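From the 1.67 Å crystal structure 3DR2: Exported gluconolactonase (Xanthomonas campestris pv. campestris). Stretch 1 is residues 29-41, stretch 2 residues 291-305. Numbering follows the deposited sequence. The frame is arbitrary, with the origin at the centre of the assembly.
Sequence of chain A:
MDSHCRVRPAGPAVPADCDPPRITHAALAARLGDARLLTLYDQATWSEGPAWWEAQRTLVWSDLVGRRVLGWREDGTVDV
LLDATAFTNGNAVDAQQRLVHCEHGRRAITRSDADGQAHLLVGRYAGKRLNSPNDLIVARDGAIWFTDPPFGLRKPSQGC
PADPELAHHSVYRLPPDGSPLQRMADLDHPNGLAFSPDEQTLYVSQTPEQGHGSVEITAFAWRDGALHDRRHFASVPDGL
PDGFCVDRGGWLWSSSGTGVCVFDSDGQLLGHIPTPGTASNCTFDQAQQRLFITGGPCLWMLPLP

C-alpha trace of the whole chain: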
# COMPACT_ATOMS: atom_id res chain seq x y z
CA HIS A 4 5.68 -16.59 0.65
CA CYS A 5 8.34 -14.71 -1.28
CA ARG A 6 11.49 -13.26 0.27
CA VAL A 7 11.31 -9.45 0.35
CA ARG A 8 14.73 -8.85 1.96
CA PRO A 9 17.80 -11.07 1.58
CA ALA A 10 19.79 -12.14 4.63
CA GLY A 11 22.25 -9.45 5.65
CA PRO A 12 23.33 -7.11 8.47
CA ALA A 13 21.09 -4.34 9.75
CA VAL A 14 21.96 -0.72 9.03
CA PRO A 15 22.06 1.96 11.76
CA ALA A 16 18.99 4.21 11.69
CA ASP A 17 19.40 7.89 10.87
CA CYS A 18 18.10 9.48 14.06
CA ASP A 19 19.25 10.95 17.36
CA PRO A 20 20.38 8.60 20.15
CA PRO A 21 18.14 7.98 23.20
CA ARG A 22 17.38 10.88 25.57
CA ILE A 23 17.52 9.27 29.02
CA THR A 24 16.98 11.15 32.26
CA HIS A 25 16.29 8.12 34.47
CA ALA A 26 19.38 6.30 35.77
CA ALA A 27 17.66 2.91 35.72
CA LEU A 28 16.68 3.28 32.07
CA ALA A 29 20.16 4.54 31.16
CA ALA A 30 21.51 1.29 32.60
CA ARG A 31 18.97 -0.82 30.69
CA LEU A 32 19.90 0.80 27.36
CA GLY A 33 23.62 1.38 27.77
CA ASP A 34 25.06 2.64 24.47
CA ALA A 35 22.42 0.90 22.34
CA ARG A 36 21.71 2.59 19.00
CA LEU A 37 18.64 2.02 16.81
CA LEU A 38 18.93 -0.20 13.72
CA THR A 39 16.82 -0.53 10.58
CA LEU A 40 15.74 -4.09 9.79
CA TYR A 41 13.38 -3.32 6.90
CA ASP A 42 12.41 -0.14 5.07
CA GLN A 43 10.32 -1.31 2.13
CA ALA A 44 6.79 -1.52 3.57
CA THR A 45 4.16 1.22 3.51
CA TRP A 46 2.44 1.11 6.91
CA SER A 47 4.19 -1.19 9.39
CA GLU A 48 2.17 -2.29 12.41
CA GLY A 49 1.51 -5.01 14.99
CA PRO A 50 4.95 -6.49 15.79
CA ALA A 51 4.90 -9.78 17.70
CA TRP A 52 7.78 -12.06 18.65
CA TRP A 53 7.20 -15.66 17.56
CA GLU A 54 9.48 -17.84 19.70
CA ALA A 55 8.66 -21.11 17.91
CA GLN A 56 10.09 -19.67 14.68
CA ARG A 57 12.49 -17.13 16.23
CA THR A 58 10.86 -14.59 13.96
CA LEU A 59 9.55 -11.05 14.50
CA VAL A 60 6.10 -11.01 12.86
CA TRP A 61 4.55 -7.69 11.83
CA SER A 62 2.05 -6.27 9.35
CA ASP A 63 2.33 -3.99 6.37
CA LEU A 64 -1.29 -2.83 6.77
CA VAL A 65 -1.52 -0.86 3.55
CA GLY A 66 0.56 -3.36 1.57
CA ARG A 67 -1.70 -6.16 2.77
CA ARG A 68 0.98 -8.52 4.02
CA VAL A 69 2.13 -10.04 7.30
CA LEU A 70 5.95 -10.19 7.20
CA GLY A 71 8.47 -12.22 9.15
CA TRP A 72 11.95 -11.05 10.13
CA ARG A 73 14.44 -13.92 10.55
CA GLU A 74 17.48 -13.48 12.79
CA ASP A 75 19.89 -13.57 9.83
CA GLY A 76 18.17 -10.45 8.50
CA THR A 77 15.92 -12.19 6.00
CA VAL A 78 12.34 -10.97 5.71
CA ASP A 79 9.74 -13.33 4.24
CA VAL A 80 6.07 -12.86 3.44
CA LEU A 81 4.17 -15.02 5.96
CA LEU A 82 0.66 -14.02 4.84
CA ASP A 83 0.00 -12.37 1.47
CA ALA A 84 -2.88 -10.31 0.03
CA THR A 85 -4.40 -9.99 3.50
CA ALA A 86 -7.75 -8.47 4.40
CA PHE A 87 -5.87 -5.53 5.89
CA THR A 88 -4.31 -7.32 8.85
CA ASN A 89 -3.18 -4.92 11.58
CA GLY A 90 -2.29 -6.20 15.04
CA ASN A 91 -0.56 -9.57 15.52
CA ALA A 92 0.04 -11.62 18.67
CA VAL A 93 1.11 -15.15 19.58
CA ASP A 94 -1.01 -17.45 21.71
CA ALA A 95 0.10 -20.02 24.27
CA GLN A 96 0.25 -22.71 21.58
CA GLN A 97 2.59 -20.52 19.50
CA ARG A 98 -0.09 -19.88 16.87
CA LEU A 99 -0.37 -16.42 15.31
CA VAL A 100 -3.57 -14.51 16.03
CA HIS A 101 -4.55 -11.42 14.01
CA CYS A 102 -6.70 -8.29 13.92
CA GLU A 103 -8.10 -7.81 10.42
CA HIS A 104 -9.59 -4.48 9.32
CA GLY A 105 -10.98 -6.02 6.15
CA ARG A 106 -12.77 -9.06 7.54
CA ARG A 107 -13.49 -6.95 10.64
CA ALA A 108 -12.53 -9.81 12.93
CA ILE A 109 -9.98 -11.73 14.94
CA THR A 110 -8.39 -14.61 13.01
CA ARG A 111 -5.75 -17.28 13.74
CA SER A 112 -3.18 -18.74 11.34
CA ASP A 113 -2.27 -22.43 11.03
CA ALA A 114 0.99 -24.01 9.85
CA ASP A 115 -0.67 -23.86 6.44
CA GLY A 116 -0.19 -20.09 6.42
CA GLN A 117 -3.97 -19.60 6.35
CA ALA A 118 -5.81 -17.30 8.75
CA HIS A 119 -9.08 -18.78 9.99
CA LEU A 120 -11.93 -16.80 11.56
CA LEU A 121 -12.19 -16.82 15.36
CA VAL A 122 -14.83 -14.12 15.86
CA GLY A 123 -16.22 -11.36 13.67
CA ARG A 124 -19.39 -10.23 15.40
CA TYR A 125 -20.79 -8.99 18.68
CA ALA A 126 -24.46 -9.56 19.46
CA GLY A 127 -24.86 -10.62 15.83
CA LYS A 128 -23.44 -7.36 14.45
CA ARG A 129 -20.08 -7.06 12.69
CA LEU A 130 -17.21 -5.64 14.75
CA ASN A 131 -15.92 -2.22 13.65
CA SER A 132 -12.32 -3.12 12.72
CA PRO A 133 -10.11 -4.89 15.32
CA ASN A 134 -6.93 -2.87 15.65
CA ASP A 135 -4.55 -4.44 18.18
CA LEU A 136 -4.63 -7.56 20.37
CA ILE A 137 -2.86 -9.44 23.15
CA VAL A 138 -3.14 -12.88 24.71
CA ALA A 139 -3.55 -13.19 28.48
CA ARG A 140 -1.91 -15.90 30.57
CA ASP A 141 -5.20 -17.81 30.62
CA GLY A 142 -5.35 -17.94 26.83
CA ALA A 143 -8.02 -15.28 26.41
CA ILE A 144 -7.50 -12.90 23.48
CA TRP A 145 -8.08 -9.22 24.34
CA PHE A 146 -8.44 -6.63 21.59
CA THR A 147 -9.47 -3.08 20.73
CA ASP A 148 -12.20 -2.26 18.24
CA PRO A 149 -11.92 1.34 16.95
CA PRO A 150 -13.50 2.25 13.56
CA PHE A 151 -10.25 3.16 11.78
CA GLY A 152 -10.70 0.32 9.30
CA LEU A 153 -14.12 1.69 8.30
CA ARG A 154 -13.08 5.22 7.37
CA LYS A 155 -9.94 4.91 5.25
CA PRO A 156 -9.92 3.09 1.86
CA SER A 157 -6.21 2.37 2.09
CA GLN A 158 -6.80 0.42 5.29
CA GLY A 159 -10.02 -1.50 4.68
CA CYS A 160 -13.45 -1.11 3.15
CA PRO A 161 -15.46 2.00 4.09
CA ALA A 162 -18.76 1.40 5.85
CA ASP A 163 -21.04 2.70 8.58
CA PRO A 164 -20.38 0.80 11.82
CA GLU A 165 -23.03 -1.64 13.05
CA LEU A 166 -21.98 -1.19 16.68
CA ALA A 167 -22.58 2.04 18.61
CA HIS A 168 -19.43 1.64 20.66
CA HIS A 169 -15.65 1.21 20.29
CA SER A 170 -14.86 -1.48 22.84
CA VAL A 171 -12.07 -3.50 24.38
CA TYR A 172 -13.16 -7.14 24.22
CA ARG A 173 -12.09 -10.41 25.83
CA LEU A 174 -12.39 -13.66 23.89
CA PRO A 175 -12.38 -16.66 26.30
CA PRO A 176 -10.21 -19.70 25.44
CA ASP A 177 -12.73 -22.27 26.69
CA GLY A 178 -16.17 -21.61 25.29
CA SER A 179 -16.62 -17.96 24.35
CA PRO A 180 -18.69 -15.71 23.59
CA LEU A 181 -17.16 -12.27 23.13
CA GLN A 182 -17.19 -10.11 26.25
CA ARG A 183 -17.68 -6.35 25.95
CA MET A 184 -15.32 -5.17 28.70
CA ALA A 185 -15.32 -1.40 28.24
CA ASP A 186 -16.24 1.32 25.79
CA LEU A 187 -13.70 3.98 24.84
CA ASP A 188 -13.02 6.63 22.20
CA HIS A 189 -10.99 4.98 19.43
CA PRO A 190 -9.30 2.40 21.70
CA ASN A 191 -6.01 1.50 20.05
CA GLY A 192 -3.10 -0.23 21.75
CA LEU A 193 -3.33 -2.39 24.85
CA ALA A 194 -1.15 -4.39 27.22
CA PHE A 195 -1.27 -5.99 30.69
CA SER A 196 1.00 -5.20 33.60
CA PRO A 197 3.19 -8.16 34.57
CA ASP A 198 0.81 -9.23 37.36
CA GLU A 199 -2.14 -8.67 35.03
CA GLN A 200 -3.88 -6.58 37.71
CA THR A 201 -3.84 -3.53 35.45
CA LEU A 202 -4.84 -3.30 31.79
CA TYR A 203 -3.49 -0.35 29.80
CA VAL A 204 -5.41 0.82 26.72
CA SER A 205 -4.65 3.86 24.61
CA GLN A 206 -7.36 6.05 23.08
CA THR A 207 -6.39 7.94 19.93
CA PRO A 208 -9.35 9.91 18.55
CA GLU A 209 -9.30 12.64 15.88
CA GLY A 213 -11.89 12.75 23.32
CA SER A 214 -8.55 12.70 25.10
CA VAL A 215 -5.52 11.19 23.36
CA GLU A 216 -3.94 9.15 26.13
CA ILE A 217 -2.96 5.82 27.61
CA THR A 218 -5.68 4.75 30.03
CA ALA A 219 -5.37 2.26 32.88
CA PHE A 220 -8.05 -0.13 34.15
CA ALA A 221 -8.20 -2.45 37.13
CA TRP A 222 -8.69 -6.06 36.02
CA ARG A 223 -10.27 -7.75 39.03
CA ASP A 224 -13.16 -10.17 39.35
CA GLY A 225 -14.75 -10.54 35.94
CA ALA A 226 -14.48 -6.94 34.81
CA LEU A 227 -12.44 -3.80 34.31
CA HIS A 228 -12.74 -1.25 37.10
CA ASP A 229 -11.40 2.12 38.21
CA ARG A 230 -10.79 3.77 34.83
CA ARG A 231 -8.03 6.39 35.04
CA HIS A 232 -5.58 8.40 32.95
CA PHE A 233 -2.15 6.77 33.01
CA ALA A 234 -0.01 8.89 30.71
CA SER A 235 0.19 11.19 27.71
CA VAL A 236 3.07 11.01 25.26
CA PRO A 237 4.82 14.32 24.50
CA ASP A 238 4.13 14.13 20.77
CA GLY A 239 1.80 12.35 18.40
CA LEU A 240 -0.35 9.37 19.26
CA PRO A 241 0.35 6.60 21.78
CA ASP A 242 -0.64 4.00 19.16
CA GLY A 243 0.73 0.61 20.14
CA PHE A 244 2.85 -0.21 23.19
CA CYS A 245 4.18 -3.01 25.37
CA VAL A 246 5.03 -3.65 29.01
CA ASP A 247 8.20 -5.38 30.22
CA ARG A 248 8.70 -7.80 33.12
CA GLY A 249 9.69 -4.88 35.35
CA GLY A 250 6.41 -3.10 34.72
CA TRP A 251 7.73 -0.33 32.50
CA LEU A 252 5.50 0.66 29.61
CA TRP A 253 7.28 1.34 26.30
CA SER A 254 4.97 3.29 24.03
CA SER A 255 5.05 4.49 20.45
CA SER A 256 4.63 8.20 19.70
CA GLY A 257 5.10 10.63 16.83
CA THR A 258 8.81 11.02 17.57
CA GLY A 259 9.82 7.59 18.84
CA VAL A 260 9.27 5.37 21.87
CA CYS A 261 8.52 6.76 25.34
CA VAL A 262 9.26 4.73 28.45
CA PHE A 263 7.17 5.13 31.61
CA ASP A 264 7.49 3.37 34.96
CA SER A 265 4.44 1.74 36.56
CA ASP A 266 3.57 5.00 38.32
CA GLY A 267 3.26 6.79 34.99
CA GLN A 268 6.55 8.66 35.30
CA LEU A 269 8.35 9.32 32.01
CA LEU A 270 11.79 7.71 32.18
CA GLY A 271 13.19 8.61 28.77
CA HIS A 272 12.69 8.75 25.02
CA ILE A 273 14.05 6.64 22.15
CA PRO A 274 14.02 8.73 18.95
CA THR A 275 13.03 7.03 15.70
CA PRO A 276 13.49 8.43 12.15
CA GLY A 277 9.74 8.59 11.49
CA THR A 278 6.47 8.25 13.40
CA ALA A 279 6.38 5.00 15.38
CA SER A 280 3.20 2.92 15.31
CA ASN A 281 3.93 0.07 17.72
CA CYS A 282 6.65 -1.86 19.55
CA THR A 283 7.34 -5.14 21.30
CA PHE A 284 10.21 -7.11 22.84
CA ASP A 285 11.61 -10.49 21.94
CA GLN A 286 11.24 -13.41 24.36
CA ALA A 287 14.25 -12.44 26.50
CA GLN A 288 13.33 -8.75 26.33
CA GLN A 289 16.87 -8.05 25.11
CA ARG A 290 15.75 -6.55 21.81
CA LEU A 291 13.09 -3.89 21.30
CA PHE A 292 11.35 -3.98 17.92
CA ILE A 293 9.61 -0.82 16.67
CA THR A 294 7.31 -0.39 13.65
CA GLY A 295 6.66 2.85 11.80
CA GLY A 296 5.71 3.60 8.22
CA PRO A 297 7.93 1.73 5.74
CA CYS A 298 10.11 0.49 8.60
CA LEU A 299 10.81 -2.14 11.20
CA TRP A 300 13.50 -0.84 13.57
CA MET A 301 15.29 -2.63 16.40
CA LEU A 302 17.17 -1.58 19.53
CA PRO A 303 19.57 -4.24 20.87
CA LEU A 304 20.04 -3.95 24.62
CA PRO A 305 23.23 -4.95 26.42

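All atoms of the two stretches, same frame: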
# COMPACT_ATOMS: atom_id res chain seq x y z
N ALA A 29 18.87 4.32 31.80
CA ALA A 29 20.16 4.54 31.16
C ALA A 29 20.97 3.25 31.27
O ALA A 29 21.74 2.91 30.37
CB ALA A 29 20.90 5.68 31.83
N ALA A 30 20.80 2.54 32.37
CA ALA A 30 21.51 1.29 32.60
C ALA A 30 20.96 0.21 31.67
O ALA A 30 21.72 -0.57 31.09
CB ALA A 30 21.37 0.86 34.05
N ARG A 31 19.64 0.16 31.55
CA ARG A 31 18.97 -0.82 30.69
C ARG A 31 19.41 -0.70 29.23
O ARG A 31 19.65 -1.70 28.56
CB ARG A 31 17.45 -0.62 30.78
CG ARG A 31 16.64 -1.59 29.93
CD ARG A 31 16.58 -2.98 30.56
NE ARG A 31 15.88 -2.95 31.84
CZ ARG A 31 14.56 -2.82 31.98
NH1 ARG A 31 14.01 -2.80 33.19
NH2 ARG A 31 13.78 -2.72 30.91
N LEU A 32 19.52 0.54 28.75
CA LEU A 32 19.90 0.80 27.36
C LEU A 32 21.39 0.83 27.07
O LEU A 32 21.81 0.42 25.99
CB LEU A 32 19.30 2.13 26.89
CG LEU A 32 17.78 2.27 26.95
CD1 LEU A 32 17.36 3.53 26.21
CD2 LEU A 32 17.13 1.06 26.32
N GLY A 33 22.19 1.30 28.02
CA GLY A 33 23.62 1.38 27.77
C GLY A 33 23.85 2.26 26.55
O GLY A 33 23.18 3.29 26.40
N ASP A 34 24.76 1.87 25.67
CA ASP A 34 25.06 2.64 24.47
C ASP A 34 24.32 2.12 23.23
O ASP A 34 24.76 2.34 22.10
CB ASP A 34 26.57 2.65 24.20
CG ASP A 34 27.34 3.46 25.23
OD1 ASP A 34 27.19 3.19 26.44
OD2 ASP A 34 28.10 4.37 24.83
N ALA A 35 23.20 1.45 23.44
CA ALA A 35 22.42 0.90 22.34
C ALA A 35 21.98 1.98 21.36
O ALA A 35 21.54 3.05 21.76
CB ALA A 35 21.19 0.17 22.88
N ARG A 36 22.11 1.68 20.07
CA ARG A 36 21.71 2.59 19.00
C ARG A 36 20.68 1.87 18.13
O ARG A 36 20.78 0.66 17.93
CB ARG A 36 22.93 2.99 18.16
CG ARG A 36 23.89 3.93 18.88
CD ARG A 36 23.28 5.31 19.08
NE ARG A 36 24.17 6.22 19.81
CZ ARG A 36 24.44 6.12 21.11
NH1 ARG A 36 23.90 5.16 21.84
NH2 ARG A 36 25.26 7.00 21.67
N LEU A 37 19.70 2.61 17.62
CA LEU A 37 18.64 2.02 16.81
C LEU A 37 19.12 1.54 15.44
O LEU A 37 19.92 2.19 14.79
CB LEU A 37 17.51 3.03 16.61
CG LEU A 37 16.22 2.49 15.98
CD1 LEU A 37 15.51 1.58 16.97
CD2 LEU A 37 15.31 3.66 15.60
N LEU A 38 18.59 0.39 15.02
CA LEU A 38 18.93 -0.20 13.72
C LEU A 38 17.69 -0.31 12.85
O LEU A 38 16.56 -0.35 13.35
CB LEU A 38 19.50 -1.61 13.89
CG LEU A 38 20.82 -1.83 14.63
CD1 LEU A 38 21.92 -1.04 13.94
CD2 LEU A 38 20.69 -1.40 16.06
N THR A 39 17.91 -0.37 11.54
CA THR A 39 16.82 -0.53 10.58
C THR A 39 16.88 -1.95 10.05
O THR A 39 17.90 -2.37 9.49
CB THR A 39 16.98 0.45 9.40
OG1 THR A 39 16.95 1.79 9.89
CG2 THR A 39 15.85 0.25 8.38
N LEU A 40 15.80 -2.71 10.24
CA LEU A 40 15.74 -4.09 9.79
C LEU A 40 15.01 -4.24 8.45
O LEU A 40 15.23 -5.21 7.73
CB LEU A 40 15.04 -4.97 10.83
CG LEU A 40 15.65 -4.98 12.24
CD1 LEU A 40 14.84 -5.90 13.15
CD2 LEU A 40 17.09 -5.46 12.16
N TYR A 41 14.15 -3.29 8.14
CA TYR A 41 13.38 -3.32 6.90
C TYR A 41 12.90 -1.90 6.64
O TYR A 41 12.57 -1.18 7.57
CB TYR A 41 12.18 -4.25 7.05
CG TYR A 41 11.47 -4.60 5.75
CD1 TYR A 41 12.02 -5.51 4.86
CD2 TYR A 41 10.22 -4.04 5.44
CE1 TYR A 41 11.35 -5.87 3.68
CE2 TYR A 41 9.55 -4.38 4.28
CZ TYR A 41 10.12 -5.31 3.40
OH TYR A 41 9.45 -5.69 2.26
N LEU A 291 14.35 -4.61 21.45
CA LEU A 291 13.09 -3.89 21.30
C LEU A 291 12.84 -3.65 19.82
O LEU A 291 13.66 -3.03 19.15
CB LEU A 291 13.17 -2.53 22.01
CG LEU A 291 11.97 -1.61 21.79
CD1 LEU A 291 10.77 -2.10 22.59
CD2 LEU A 291 12.34 -0.19 22.19
N PHE A 292 11.72 -4.15 19.32
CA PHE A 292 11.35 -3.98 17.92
C PHE A 292 10.32 -2.85 17.83
O PHE A 292 9.38 -2.79 18.63
CB PHE A 292 10.76 -5.28 17.37
CG PHE A 292 11.74 -6.42 17.34
CD1 PHE A 292 12.52 -6.65 16.22
CD2 PHE A 292 11.88 -7.26 18.45
CE1 PHE A 292 13.44 -7.71 16.19
CE2 PHE A 292 12.80 -8.31 18.43
CZ PHE A 292 13.57 -8.54 17.30
N ILE A 293 10.50 -1.97 16.86
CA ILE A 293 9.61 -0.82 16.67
C ILE A 293 9.15 -0.71 15.22
O ILE A 293 9.96 -0.80 14.30
CB ILE A 293 10.32 0.49 17.04
CG1 ILE A 293 10.99 0.36 18.41
CG2 ILE A 293 9.32 1.65 17.03
CD1 ILE A 293 11.86 1.55 18.76
N THR A 294 7.85 -0.53 15.01
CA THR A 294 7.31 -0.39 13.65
C THR A 294 6.94 1.07 13.40
O THR A 294 6.59 1.79 14.33
CB THR A 294 6.05 -1.25 13.44
OG1 THR A 294 5.13 -1.03 14.52
CG2 THR A 294 6.41 -2.73 13.37
N GLY A 295 7.01 1.48 12.14
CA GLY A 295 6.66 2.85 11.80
C GLY A 295 6.79 3.07 10.31
O GLY A 295 7.88 2.95 9.75
N GLY A 296 5.67 3.39 9.65
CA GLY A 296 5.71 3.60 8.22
C GLY A 296 6.36 2.46 7.45
O GLY A 296 6.06 1.29 7.68
N PRO A 297 7.27 2.77 6.53
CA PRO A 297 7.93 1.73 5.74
C PRO A 297 8.88 0.85 6.54
O PRO A 297 9.37 -0.16 6.03
CB PRO A 297 8.68 2.52 4.67
CG PRO A 297 7.95 3.83 4.59
CD PRO A 297 7.65 4.11 6.04
N CYS A 298 9.11 1.20 7.80
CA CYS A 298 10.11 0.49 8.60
C CYS A 298 9.81 -0.41 9.78
O CYS A 298 8.77 -0.31 10.44
CB CYS A 298 11.13 1.51 9.12
SG CYS A 298 11.72 2.70 7.92
N LEU A 299 10.79 -1.26 10.05
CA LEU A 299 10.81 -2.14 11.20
C LEU A 299 12.19 -1.81 11.77
O LEU A 299 13.21 -2.07 11.12
CB LEU A 299 10.76 -3.62 10.79
CG LEU A 299 10.30 -4.65 11.83
CD1 LEU A 299 11.26 -5.82 11.81
CD2 LEU A 299 10.20 -4.07 13.23
N TRP A 300 12.23 -1.20 12.95
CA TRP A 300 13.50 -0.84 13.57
C TRP A 300 13.75 -1.76 14.76
O TRP A 300 12.83 -2.43 15.24
CB TRP A 300 13.47 0.60 14.07
CG TRP A 300 13.20 1.63 13.00
CD1 TRP A 300 14.01 1.96 11.95
CD2 TRP A 300 12.06 2.49 12.93
NE1 TRP A 300 13.44 2.99 11.23
CE2 TRP A 300 12.25 3.33 11.80
CE3 TRP A 300 10.90 2.64 13.70
CZ2 TRP A 300 11.31 4.31 11.43
CZ3 TRP A 300 9.97 3.61 13.33
CH2 TRP A 300 10.19 4.43 12.21
N MET A 301 14.98 -1.80 15.25
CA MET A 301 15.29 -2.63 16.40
C MET A 301 16.38 -2.01 17.26
O MET A 301 17.34 -1.43 16.75
CB MET A 301 15.73 -4.04 15.96
CG MET A 301 15.92 -5.02 17.12
SD MET A 301 17.64 -5.14 17.76
CE MET A 301 18.37 -6.12 16.44
N LEU A 302 16.21 -2.12 18.58
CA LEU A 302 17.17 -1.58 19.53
C LEU A 302 17.70 -2.74 20.37
O LEU A 302 17.00 -3.28 21.22
CB LEU A 302 16.49 -0.55 20.45
CG LEU A 302 17.43 0.26 21.35
CD1 LEU A 302 18.33 1.13 20.49
CD2 LEU A 302 16.62 1.12 22.31
N PRO A 303 18.96 -3.13 20.13
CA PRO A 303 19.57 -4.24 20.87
C PRO A 303 20.14 -3.79 22.20
O PRO A 303 21.07 -2.98 22.25
CB PRO A 303 20.64 -4.73 19.90
CG PRO A 303 21.14 -3.44 19.33
CD PRO A 303 19.88 -2.62 19.09
N LEU A 304 19.59 -4.32 23.29
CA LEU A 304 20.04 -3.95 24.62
C LEU A 304 21.23 -4.77 25.06
O LEU A 304 21.43 -5.90 24.60
CB LEU A 304 18.91 -4.14 25.63
CG LEU A 304 17.60 -3.40 25.34
CD1 LEU A 304 16.59 -3.69 26.44
CD2 LEU A 304 17.88 -1.92 25.24
N PRO A 305 22.07 -4.21 25.94
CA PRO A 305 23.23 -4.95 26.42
C PRO A 305 22.81 -6.00 27.45
O PRO A 305 21.68 -5.89 27.97
CB PRO A 305 24.11 -3.86 27.01
CG PRO A 305 23.11 -2.86 27.51
CD PRO A 305 22.12 -2.81 26.38
OXT PRO A 305 23.61 -6.92 27.72
O HOH W 1 19.65 -4.39 29.45
O HOH W 2 15.07 3.92 8.99

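Residues 29-41, near the start of the chain, pack against the C-terminal hairpin, residues 291-305, and together the two stretches bury 923 Å² of surface. At the apolar centre, the CA-to-CB bond of L37 points sideways, but the end of its side chain comes near the hairpin. Its CD1 lies 3.7 Å from W300 CB and 4.1 Å from I293 CD1, while its CD2 sits over the indole face, 4.3 Å from the centroid of the W300 five-membered ring and 26° off the ring normal, a CH-pi contact. L302 continues this packing: its CD1 approaches A35 CB at 3.8 Å, and its CD2 meets L32 CD2 at 4.0 Å. L32, the last residue of the helix, also brings CD2 to 3.3 Å from L304 CD2, so the helix end rests on leucines of the hairpin's final segment.

A second apolar group forms around L40, whose CA-to-CB bond points toward the hairpin. L40 CD1 lies 3.5 Å from M301 CB, 3.8 Å from L299 CD1 and 3.8 Å from F292 CE1, meeting the phenylalanine at its ring edge. Y41 CB and L299 CB, 4.0 Å apart, extend this packing, and L38 CD2 packs on P303 CD at 3.4 Å.

The backbone holds these side chains in register. Strands 291-295 and 298-303 pair through a type II' turn from G295 to C298, in which G296 has a positive phi that favours glycine; an ideal CB on G295 would lie 2.5 Å from W300 CZ3. Stretch 1 adds an antiparallel segment along the second of these strands. L38 and M301 form a hydrogen-bonded pair, with L38 N donating to M301 O at 2.8 Å and M301 N to L38 O at 2.9 Å. T39 faces W300 in the next, non-hydrogen-bonded pair, where W300 CA makes a CA-H...O contact with L38 O at 3.1 Å. A beta bulge then shifts the register by one residue as the chain turns a corner at L40. L299 O consequently receives two amides, L40 N at 2.8 Å and Y41 N in a weak bond at 3.4 Å. L299 N donates to Y41 O at 3.1 Å, and C298 CA adds a CA-H...O contact to that same Y41 O at 3.1 Å.

At the polar edge, T39 and W300 direct their side chains to the same face of the sheet. One water accepts from W300 NE1 at 2.9 Å and hydrogen-bonds T39 OG1 at 3.0 Å, joining the indole to the hydroxyl. Near the C-terminus, the ring of P305 packs against the end of the helix, its CD 3.3 Å from L32 O. G33 follows with positive phi in a type II' turn from L32 to A35; an ideal CB there would come within a tight 3.1 Å of P305 CG. A second water donates to R31 O at 2.8 Å and to P305 O at 2.9 Å, linking the helix to the terminal carboxylate.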